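Local coordinates for ribosomal protein L11 methyltransferase (PDB 3GRZ) that probably methylates ribosomal protein L11 on lysine side chains with S-adenosyl-L-methionine as methyl donor, and is represented here by its C-terminal, cofactor-binding methyltransferase domain, at residues Y3-L8 / A13-W18; D140-L145 / P166-A171; D180-A185 / I189-S194. All coordinates share one frame; numbering follows the deposited sequence.

Contact 1 (Y3-L8 / A13-W18); sequences YHVINL and AIVPEW
Ile6 and Ile14 form an antiparallel hydrogen-bonded pair in the beta hairpin of strands 6-9 and 12-16, where residues 6-8 and 13-16 run at 161°. The Ile6 N to Ile14 O bond is 2.8 Å and nearly straight. Its return bond, from Ile14 N to Ile6 O, is 2.7 Å. Asn7 and Ala13 follow as a non-hydrogen-bonded pair on the other face. The hairpin belongs to a small sheet completed by strand 29-33.

Leu8 packs on Ile14, Leu8 CD1 meeting Ile14 CD1 at 3.7 Å. Leu8 also packs on Thr47 of helix 44-57, a predicted S-adenosyl-L-methionine-binding residue. The hairpin thus borders the likely cofactor site.

Val5 and Val15 lie side by side, Val5 CG2 reaching Val15 CG2 at 3.7 Å, and Val5 CG1 touches Ala13 CB. Asn7 OD1 lies 3.6 Å from Ala13 CB and accepts a weak hydrogen bond from Gln28 NE2. Asn7 also packs on Val59 of the second subunit.

Pro16 CD sits 3.4 Å from His4 O. Beyond it, the edge of Trp18 meets the face of the poorly ordered Tyr3, an offset edge-to-face pair with planes at 87°. With chi1 at 70°, the indole end comes back to Tyr3, bringing Trp18 CH2 3.6 Å from Tyr3 CD2.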
loop_
_atom_site.group_PDB
_atom_site.type_symbol
_atom_site.label_atom_id
_atom_site.label_comp_id
_atom_site.label_asym_id
_atom_site.label_seq_id
_atom_site.Cartn_x
_atom_site.Cartn_y
_atom_site.Cartn_z
ATOM N N TYR B 3 14.427 -8.384 -18.739
ATOM C CA TYR B 3 14.533 -7.496 -17.543
ATOM C C TYR B 3 14.373 -6.014 -17.892
ATOM O O TYR B 3 14.838 -5.560 -18.944
ATOM C CB TYR B 3 15.876 -7.697 -16.834
ATOM C CG TYR B 3 16.113 -9.087 -16.287
ATOM C CD1 TYR B 3 15.615 -9.463 -15.038
ATOM C CD2 TYR B 3 16.851 -10.023 -17.014
ATOM C CE1 TYR B 3 15.836 -10.746 -14.533
ATOM C CE2 TYR B 3 17.079 -11.306 -16.519
ATOM C CZ TYR B 3 16.571 -11.662 -15.281
ATOM O OH TYR B 3 16.799 -12.930 -14.796
ATOM N N HIS B 4 13.701 -5.286 -16.998
ATOM C CA HIS B 4 13.616 -3.821 -17.021
ATOM C C HIS B 4 13.219 -3.346 -15.613
ATOM O O HIS B 4 13.405 -4.075 -14.632
ATOM C CB HIS B 4 12.601 -3.327 -18.068
ATOM C CG HIS B 4 13.061 -2.128 -18.848
ATOM N ND1 HIS B 4 13.478 -0.957 -18.250
ATOM C CD2 HIS B 4 13.153 -1.919 -20.184
ATOM C CE1 HIS B 4 13.812 -0.081 -19.181
ATOM N NE2 HIS B 4 13.625 -0.640 -20.364
ATOM N N VAL B 5 12.671 -2.136 -15.524
ATOM C CA VAL B 5 12.224 -1.552 -14.258
ATOM C C VAL B 5 10.916 -2.189 -13.795
ATOM O O VAL B 5 9.968 -2.319 -14.571
ATOM C CB VAL B 5 12.029 -0.025 -14.379
ATOM C CG1 VAL B 5 11.890 0.626 -13.002
ATOM C CG2 VAL B 5 13.187 0.587 -15.121
ATOM N N ILE B 6 10.881 -2.599 -12.532
ATOM C CA ILE B 6 9.664 -3.107 -11.918
ATOM C C ILE B 6 9.180 -2.015 -10.973
ATOM O O ILE B 6 9.735 -1.838 -9.890
ATOM C CB ILE B 6 9.914 -4.434 -11.135
ATOM C CG1 ILE B 6 10.655 -5.472 -11.991
ATOM C CG2 ILE B 6 8.606 -5.005 -10.562
ATOM C CD1 ILE B 6 9.945 -5.893 -13.269
ATOM N N ASN B 7 8.180 -1.251 -11.403
ATOM C CA ASN B 7 7.540 -0.269 -10.522
ATOM C C ASN B 7 6.662 -0.970 -9.482
ATOM O O ASN B 7 5.735 -1.688 -9.839
ATOM C CB ASN B 7 6.697 0.710 -11.333
ATOM C CG ASN B 7 7.527 1.749 -12.029
ATOM O OD1 ASN B 7 8.342 2.438 -11.408
ATOM N ND2 ASN B 7 7.317 1.890 -13.324
ATOM N N LEU B 8 6.969 -0.784 -8.206
ATOM C CA LEU B 8 6.157 -1.392 -7.153
ATOM C C LEU B 8 5.124 -0.401 -6.623
ATOM O O LEU B 8 3.950 -0.738 -6.464
ATOM C CB LEU B 8 7.036 -1.912 -6.012
ATOM C CG LEU B 8 7.863 -3.176 -6.280
ATOM C CD1 LEU B 8 8.692 -3.492 -5.068
ATOM C CD2 LEU B 8 6.995 -4.365 -6.644
ATOM N N ALA B 13 10.824 1.320 -6.806
ATOM C CA ALA B 13 10.995 0.569 -8.033
ATOM C C ALA B 13 12.204 -0.365 -7.915
ATOM O O ALA B 13 13.146 -0.110 -7.146
ATOM C CB ALA B 13 11.122 1.522 -9.258
ATOM N N ILE B 14 12.157 -1.474 -8.641
ATOM C CA ILE B 14 13.265 -2.423 -8.649
ATOM C C ILE B 14 13.889 -2.394 -10.034
ATOM O O ILE B 14 13.185 -2.391 -11.045
ATOM C CB ILE B 14 12.828 -3.866 -8.318
ATOM C CG1 ILE B 14 12.125 -3.945 -6.966
ATOM C CG2 ILE B 14 14.025 -4.824 -8.325
ATOM C CD1 ILE B 14 11.486 -5.309 -6.735
ATOM N N VAL B 15 15.217 -2.382 -10.059
ATOM C CA VAL B 15 15.982 -2.212 -11.282
ATOM C C VAL B 15 17.118 -3.246 -11.300
ATOM O O VAL B 15 17.706 -3.515 -10.262
ATOM C CB VAL B 15 16.451 -0.736 -11.354
ATOM C CG1 VAL B 15 17.895 -0.570 -11.736
ATOM C CG2 VAL B 15 15.539 0.050 -12.263
ATOM N N PRO B 16 17.389 -3.876 -12.467
ATOM C CA PRO B 16 18.542 -4.784 -12.554
ATOM C C PRO B 16 19.827 -3.977 -12.396
ATOM O O PRO B 16 19.863 -2.823 -12.815
ATOM C CB PRO B 16 18.438 -5.353 -13.972
ATOM C CG PRO B 16 17.018 -5.082 -14.398
ATOM C CD PRO B 16 16.666 -3.793 -13.747
ATOM N N GLU B 17 20.858 -4.563 -11.790
ATOM C CA GLU B 17 22.065 -3.799 -11.406
ATOM C C GLU B 17 22.800 -3.047 -12.531
ATOM O O GLU B 17 23.434 -2.016 -12.276
ATOM C CB GLU B 17 23.048 -4.681 -10.618
ATOM C CG GLU B 17 23.591 -5.912 -11.356
ATOM C CD GLU B 17 24.869 -5.629 -12.145
ATOM O OE1 GLU B 17 25.688 -4.806 -11.678
ATOM O OE2 GLU B 17 25.053 -6.232 -13.228
ATOM N N TRP B 18 22.708 -3.565 -13.757
ATOM C CA TRP B 18 23.361 -2.967 -14.926
ATOM C C TRP B 18 22.688 -1.686 -15.440
ATOM O O TRP B 18 23.343 -0.871 -16.089
ATOM C CB TRP B 18 23.480 -3.988 -16.069
ATOM C CG TRP B 18 22.168 -4.363 -16.714
ATOM C CD1 TRP B 18 21.434 -3.613 -17.601
ATOM C CD2 TRP B 18 21.449 -5.585 -16.536
ATOM N NE1 TRP B 18 20.295 -4.289 -17.964
ATOM C CE2 TRP B 18 20.280 -5.504 -17.330
ATOM C CE3 TRP B 18 21.674 -6.741 -15.779
ATOM C CZ2 TRP B 18 19.341 -6.536 -17.391
ATOM C CZ3 TRP B 18 20.740 -7.769 -15.842
ATOM C CH2 TRP B 18 19.588 -7.658 -16.641
#

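Contact 2 (D140-L145 / P166-A171); sequences DLIPQL and PKIEQA
Ile142 of helix 135-145 packs against Ala171 and Ile168 of helix 165-174. This is a small helix-helix contact in the Rossmann-like methyltransferase fold. It buries 137 Å² and has no hydrogen bond across it.

Both branches of Ile142 take part. CD1, at the end of the longer branch, meets Ala171 CB at 3.8 Å. It also comes within 4.4 Å of Ile168 CG2, a looser approach. The short branch turns to the backbone of the partner helix. There chi1 of -73° places CG1 beside the backbone N of Ile142 and CG2 anti to it. The two branches therefore spread over successive parts of the Ala171 residue, its methyl group and its carbonyl. Ala171 has only a methyl group here, consistent with the CA atoms of Ile142 and Ala171 being 7.0 Å apart.

Further out, Ile168 packs on Ala135, Leu138 and Leu139, earlier in helix 135-145. Ala171 also touches Leu139. Ile142 rests on Phe157 of strand 153-161, so the helix pair is seated on the central sheet. Leu141 and Leu145 face that sheet too, on strands 126-132 and 153-161.

At Pro143 the helix kinks: Gln144 N and Leu145 N bond three residues back, to Leu141 O and Ile142 O, as in a 3-10 turn. The carbonyl of Ala171 accepts a hydrogen bond from Asn175 ND2. The same oxygen, Ala171 O, lies 3.5 Å from Ile142 CG2.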
loop_
_atom_site.group_PDB
_atom_site.type_symbol
_atom_site.label_atom_id
_atom_site.label_comp_id
_atom_site.label_asym_id
_atom_site.label_seq_id
_atom_site.Cartn_x
_atom_site.Cartn_y
_atom_site.Cartn_z
ATOM N N ASP B 140 4.721 -23.209 9.930
ATOM C CA ASP B 140 5.789 -23.464 10.909
ATOM C C ASP B 140 6.282 -22.185 11.597
ATOM O O ASP B 140 6.726 -22.224 12.751
ATOM C CB ASP B 140 6.963 -24.202 10.258
ATOM C CG ASP B 140 6.589 -25.601 9.784
ATOM O OD1 ASP B 140 5.663 -26.205 10.367
ATOM O OD2 ASP B 140 7.227 -26.096 8.827
ATOM N N LEU B 141 6.198 -21.054 10.891
ATOM C CA LEU B 141 6.608 -19.763 11.453
ATOM C C LEU B 141 5.611 -19.241 12.483
ATOM O O LEU B 141 6.012 -18.629 13.479
ATOM C CB LEU B 141 6.807 -18.706 10.345
ATOM C CG LEU B 141 7.254 -17.305 10.784
ATOM C CD1 LEU B 141 8.625 -17.321 11.513
ATOM C CD2 LEU B 141 7.287 -16.360 9.594
ATOM N N ILE B 142 4.321 -19.464 12.234
ATOM C CA ILE B 142 3.271 -18.902 13.094
ATOM C C ILE B 142 3.513 -19.115 14.619
ATOM O O ILE B 142 3.551 -18.124 15.357
ATOM C CB ILE B 142 1.825 -19.263 12.598
ATOM C CG1 ILE B 142 1.479 -18.462 11.326
ATOM C CG2 ILE B 142 0.794 -18.974 13.684
ATOM C CD1 ILE B 142 0.342 -19.037 10.482
ATOM N N PRO B 143 3.757 -20.375 15.083
ATOM C CA PRO B 143 3.979 -20.563 16.535
ATOM C C PRO B 143 5.268 -19.959 17.106
ATOM O O PRO B 143 5.430 -19.919 18.332
ATOM C CB PRO B 143 4.017 -22.093 16.701
ATOM C CG PRO B 143 3.482 -22.657 15.443
ATOM C CD PRO B 143 3.836 -21.669 14.377
ATOM N N GLN B 144 6.164 -19.491 16.231
ATOM C CA GLN B 144 7.407 -18.840 16.654
ATOM C C GLN B 144 7.268 -17.329 16.804
ATOM O O GLN B 144 8.145 -16.695 17.386
ATOM C CB GLN B 144 8.557 -19.132 15.678
ATOM C CG GLN B 144 8.784 -20.599 15.367
ATOM C CD GLN B 144 10.136 -20.870 14.708
ATOM O OE1 GLN B 144 10.915 -19.954 14.450
ATOM N NE2 GLN B 144 10.419 -22.140 14.443
ATOM N N LEU B 145 6.176 -16.763 16.281
ATOM C CA LEU B 145 6.003 -15.301 16.204
ATOM C C LEU B 145 5.927 -14.624 17.564
ATOM O O LEU B 145 6.623 -13.640 17.796
ATOM C CB LEU B 145 4.764 -14.926 15.387
ATOM C CG LEU B 145 4.743 -15.179 13.875
ATOM C CD1 LEU B 145 3.347 -14.911 13.342
ATOM C CD2 LEU B 145 5.794 -14.313 13.150
ATOM N N PRO B 166 -7.499 -20.377 4.381
ATOM C CA PRO B 166 -8.160 -20.968 5.566
ATOM C C PRO B 166 -7.219 -21.572 6.625
ATOM O O PRO B 166 -7.389 -21.280 7.811
ATOM C CB PRO B 166 -9.058 -22.050 4.954
ATOM C CG PRO B 166 -9.427 -21.496 3.625
ATOM C CD PRO B 166 -8.162 -20.819 3.134
ATOM N N LYS B 167 -6.235 -22.368 6.187
ATOM C CA LYS B 167 -5.253 -22.975 7.092
ATOM C C LYS B 167 -4.410 -21.920 7.805
ATOM O O LYS B 167 -4.142 -22.052 9.000
ATOM C CB LYS B 167 -4.350 -23.962 6.343
ATOM C CG LYS B 167 -5.023 -25.289 5.994
ATOM C CD LYS B 167 -4.186 -26.097 5.010
ATOM C CE LYS B 167 -3.302 -27.125 5.708
ATOM N NZ LYS B 167 -4.048 -28.380 6.009
ATOM N N ILE B 168 -4.004 -20.880 7.066
ATOM C CA ILE B 168 -3.270 -19.740 7.630
ATOM C C ILE B 168 -4.146 -18.973 8.645
ATOM O O ILE B 168 -3.719 -18.705 9.777
ATOM C CB ILE B 168 -2.743 -18.776 6.514
ATOM C CG1 ILE B 168 -1.795 -19.512 5.539
ATOM C CG2 ILE B 168 -2.077 -17.544 7.132
ATOM C CD1 ILE B 168 -0.466 -19.909 6.123
ATOM N N GLU B 169 -5.373 -18.651 8.242
ATOM C CA GLU B 169 -6.321 -17.954 9.120
ATOM C C GLU B 169 -6.603 -18.701 10.427
ATOM O O GLU B 169 -6.678 -18.089 11.484
ATOM C CB GLU B 169 -7.634 -17.677 8.387
ATOM C CG GLU B 169 -7.551 -16.543 7.372
ATOM C CD GLU B 169 -8.872 -16.250 6.666
ATOM O OE1 GLU B 169 -9.709 -17.167 6.523
ATOM O OE2 GLU B 169 -9.061 -15.096 6.234
ATOM N N GLN B 170 -6.735 -20.021 10.345
ATOM C CA GLN B 170 -7.023 -20.860 11.509
ATOM C C GLN B 170 -5.828 -20.897 12.456
ATOM O O GLN B 170 -5.988 -20.691 13.657
ATOM C CB GLN B 170 -7.413 -22.268 11.060
ATOM C CG GLN B 170 -8.186 -23.078 12.088
ATOM C CD GLN B 170 -8.240 -24.560 11.735
ATOM O OE1 GLN B 170 -8.589 -24.937 10.612
ATOM N NE2 GLN B 170 -7.886 -25.409 12.697
ATOM N N ALA B 171 -4.633 -21.116 11.902
ATOM C CA ALA B 171 -3.381 -21.084 12.680
ATOM C C ALA B 171 -3.083 -19.738 13.350
ATOM O O ALA B 171 -2.582 -19.712 14.476
ATOM C CB ALA B 171 -2.217 -21.525 11.829
#

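Contact 3 (D180-A185 / I189-S194); sequences DLKMRA and IGLAIS
Asp180 and Leu181 both face Ala192 in a classic beta bulge. It lies in the C-terminal antiparallel hairpin of strands 177-185 and 188-195, at one edge of the seven-stranded sheet within the chain. This hairpin is the usual end of a Rossmann-like methyltransferase sheet, with strand order 3-2-1-4-5-7-6.

At the bulge Ala192 O receives two N-H groups. Asp180 N lies 2.8 Å from Ala192 O, and Leu181 N makes a weak bond to the same oxygen. In return, Ala192 N bonds to Leu181 O. Further along, Met183 N to Gly190 O and Gly190 N to Met183 O are both 2.8 Å, each with an N-H...O angle of 163°.

The Asp180 carboxylate closes one end of the contact. Ser194 OG, turned to it by a chi1 of 56°, donates to the syn lone pair of Asp180 OD2 at 2.7 Å. Asp180 OD1 has a second partner in Gln178 NE2, so both oxygens are held.

Lys182, Arg184, Ile189 and Leu191 share one face. Lys182 lies alongside Leu191, with Lys182 CG 3.9 Å from Leu191 CD2. The extended Arg184 chain crosses the end of Ile189, where Arg184 CD meets Ile189 CD1 at 3.6 Å. Arg184 NE bonds to Gly186 O in the hairpin turn, and the guanidinium group makes a cation-pi contact with Tyr162, just after strand 153-161. On the other face Leu181 CB meets Ala192 CB at 3.8 Å.

Helix 165-174 covers the Leu191 face through Leu165, Ile168 and Leu172. Helix 44-57 covers the other through Leu52 and Arg56. Strand 153-161 flanks strand 188-195, and Lys182 to Arg184 pair with an antiparallel strand of the second subunit, continuing the sheet across the dimer.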
loop_
_atom_site.group_PDB
_atom_site.type_symbol
_atom_site.label_atom_id
_atom_site.label_comp_id
_atom_site.label_asym_id
_atom_site.label_seq_id
_atom_site.Cartn_x
_atom_site.Cartn_y
_atom_site.Cartn_z
ATOM N N ASP B 180 -5.400 -7.500 10.243
ATOM C CA ASP B 180 -5.798 -6.116 10.131
ATOM C C ASP B 180 -6.071 -5.733 8.678
ATOM O O ASP B 180 -6.849 -4.815 8.402
ATOM C CB ASP B 180 -4.697 -5.216 10.691
ATOM C CG ASP B 180 -4.323 -5.560 12.118
ATOM O OD1 ASP B 180 -5.188 -6.025 12.891
ATOM O OD2 ASP B 180 -3.153 -5.346 12.475
ATOM N N LEU B 181 -5.400 -6.422 7.758
ATOM C CA LEU B 181 -5.494 -6.128 6.328
ATOM C C LEU B 181 -5.181 -7.371 5.514
ATOM O O LEU B 181 -4.177 -8.039 5.735
ATOM C CB LEU B 181 -4.567 -4.976 5.934
ATOM C CG LEU B 181 -4.422 -4.652 4.436
ATOM C CD1 LEU B 181 -5.688 -3.999 3.826
ATOM C CD2 LEU B 181 -3.221 -3.772 4.207
ATOM N N LYS B 182 -6.082 -7.683 4.595
ATOM C CA LYS B 182 -5.937 -8.787 3.672
ATOM C C LYS B 182 -5.848 -8.201 2.264
ATOM O O LYS B 182 -6.667 -7.371 1.868
ATOM C CB LYS B 182 -7.131 -9.729 3.801
ATOM C CG LYS B 182 -7.119 -10.898 2.824
ATOM C CD LYS B 182 -8.284 -11.852 3.085
ATOM C CE LYS B 182 -9.581 -11.367 2.436
ATOM N NZ LYS B 182 -10.761 -12.191 2.845
ATOM N N MET B 183 -4.832 -8.605 1.517
ATOM C CA MET B 183 -4.676 -8.123 0.145
ATOM C C MET B 183 -4.640 -9.327 -0.780
ATOM O O MET B 183 -4.051 -10.339 -0.442
ATOM C CB MET B 183 -3.382 -7.318 -0.001
ATOM C CG MET B 183 -3.367 -5.954 0.668
ATOM S SD MET B 183 -1.704 -5.203 0.604
ATOM C CE MET B 183 -0.865 -6.126 1.863
ATOM N N ARG B 184 -5.298 -9.234 -1.928
ATOM C CA ARG B 184 -5.265 -10.306 -2.886
ATOM C C ARG B 184 -5.014 -9.770 -4.281
ATOM O O ARG B 184 -5.802 -8.963 -4.784
ATOM C CB ARG B 184 -6.558 -11.130 -2.854
ATOM C CG ARG B 184 -6.582 -12.147 -3.994
ATOM C CD ARG B 184 -7.553 -13.259 -3.810
ATOM N NE ARG B 184 -7.529 -14.126 -4.983
ATOM C CZ ARG B 184 -8.356 -15.145 -5.176
ATOM N NH1 ARG B 184 -8.261 -15.869 -6.283
ATOM N NH2 ARG B 184 -9.270 -15.437 -4.263
ATOM N N ALA B 185 -3.917 -10.222 -4.891
ATOM C CA ALA B 185 -3.587 -9.920 -6.286
ATOM C C ALA B 185 -3.370 -11.226 -7.058
ATOM O O ALA B 185 -2.447 -11.990 -6.755
ATOM C CB ALA B 185 -2.337 -9.031 -6.373
ATOM N N ILE B 189 -2.041 -13.884 -1.826
ATOM C CA ILE B 189 -2.563 -13.181 -0.670
ATOM C C ILE B 189 -1.423 -12.587 0.135
ATOM O O ILE B 189 -0.387 -13.239 0.336
ATOM C CB ILE B 189 -3.367 -14.156 0.258
ATOM C CG1 ILE B 189 -4.429 -14.939 -0.528
ATOM C CG2 ILE B 189 -3.972 -13.433 1.450
ATOM C CD1 ILE B 189 -5.676 -14.188 -0.846
ATOM N N GLY B 190 -1.616 -11.352 0.596
ATOM C CA GLY B 190 -0.748 -10.733 1.594
ATOM C C GLY B 190 -1.560 -10.350 2.816
ATOM O O GLY B 190 -2.717 -9.952 2.695
ATOM N N LEU B 191 -0.965 -10.468 3.996
ATOM C CA LEU B 191 -1.661 -10.135 5.244
ATOM C C LEU B 191 -0.864 -9.212 6.145
ATOM O O LEU B 191 0.333 -9.431 6.353
ATOM C CB LEU B 191 -1.974 -11.405 6.050
ATOM C CG LEU B 191 -2.699 -12.571 5.384
ATOM C CD1 LEU B 191 -2.655 -13.777 6.330
ATOM C CD2 LEU B 191 -4.140 -12.193 5.050
ATOM N N ALA B 192 -1.539 -8.199 6.688
ATOM C CA ALA B 192 -1.017 -7.412 7.802
ATOM C C ALA B 192 -1.663 -7.953 9.078
ATOM O O ALA B 192 -2.891 -8.067 9.159
ATOM C CB ALA B 192 -1.323 -5.934 7.625
ATOM N N ILE B 193 -0.821 -8.281 10.052
ATOM C CA ILE B 193 -1.184 -9.079 11.215
ATOM C C ILE B 193 -0.725 -8.379 12.502
ATOM O O ILE B 193 0.348 -7.782 12.546
ATOM C CB ILE B 193 -0.549 -10.504 11.113
ATOM C CG1 ILE B 193 -1.168 -11.299 9.956
ATOM C CG2 ILE B 193 -0.684 -11.308 12.419
ATOM C CD1 ILE B 193 -0.225 -12.364 9.383
ATOM N N SER B 194 -1.550 -8.439 13.545
ATOM C CA SER B 194 -1.130 -8.028 14.891
ATOM C C SER B 194 -1.715 -8.984 15.931
ATOM O O SER B 194 -2.466 -9.892 15.572
ATOM C CB SER B 194 -1.540 -6.576 15.174
ATOM O OG SER B 194 -2.937 -6.384 14.999
#

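In the fold
From the N terminus, contact 1 closes first, as a tight hairpin in the small sheet. The chain then builds most of the large sheet and its helices before contact 2 joins helices 135-145 and 165-174, bridging strand 153-161 between them. Contact 3 closes last, as the C-terminal hairpin. The three follow in series; none nests or crosses. Contacts 1 and 2 lie on opposite sides of the chain's centre, their centres 32 Å apart. Contacts 2 and 3 touch, Ile168 CG2 lying 3.9 Å from Leu191 CD1, so the helix pair and hairpin share packing. Helix 44-57 touches both hairpins, and both meet the second subunit.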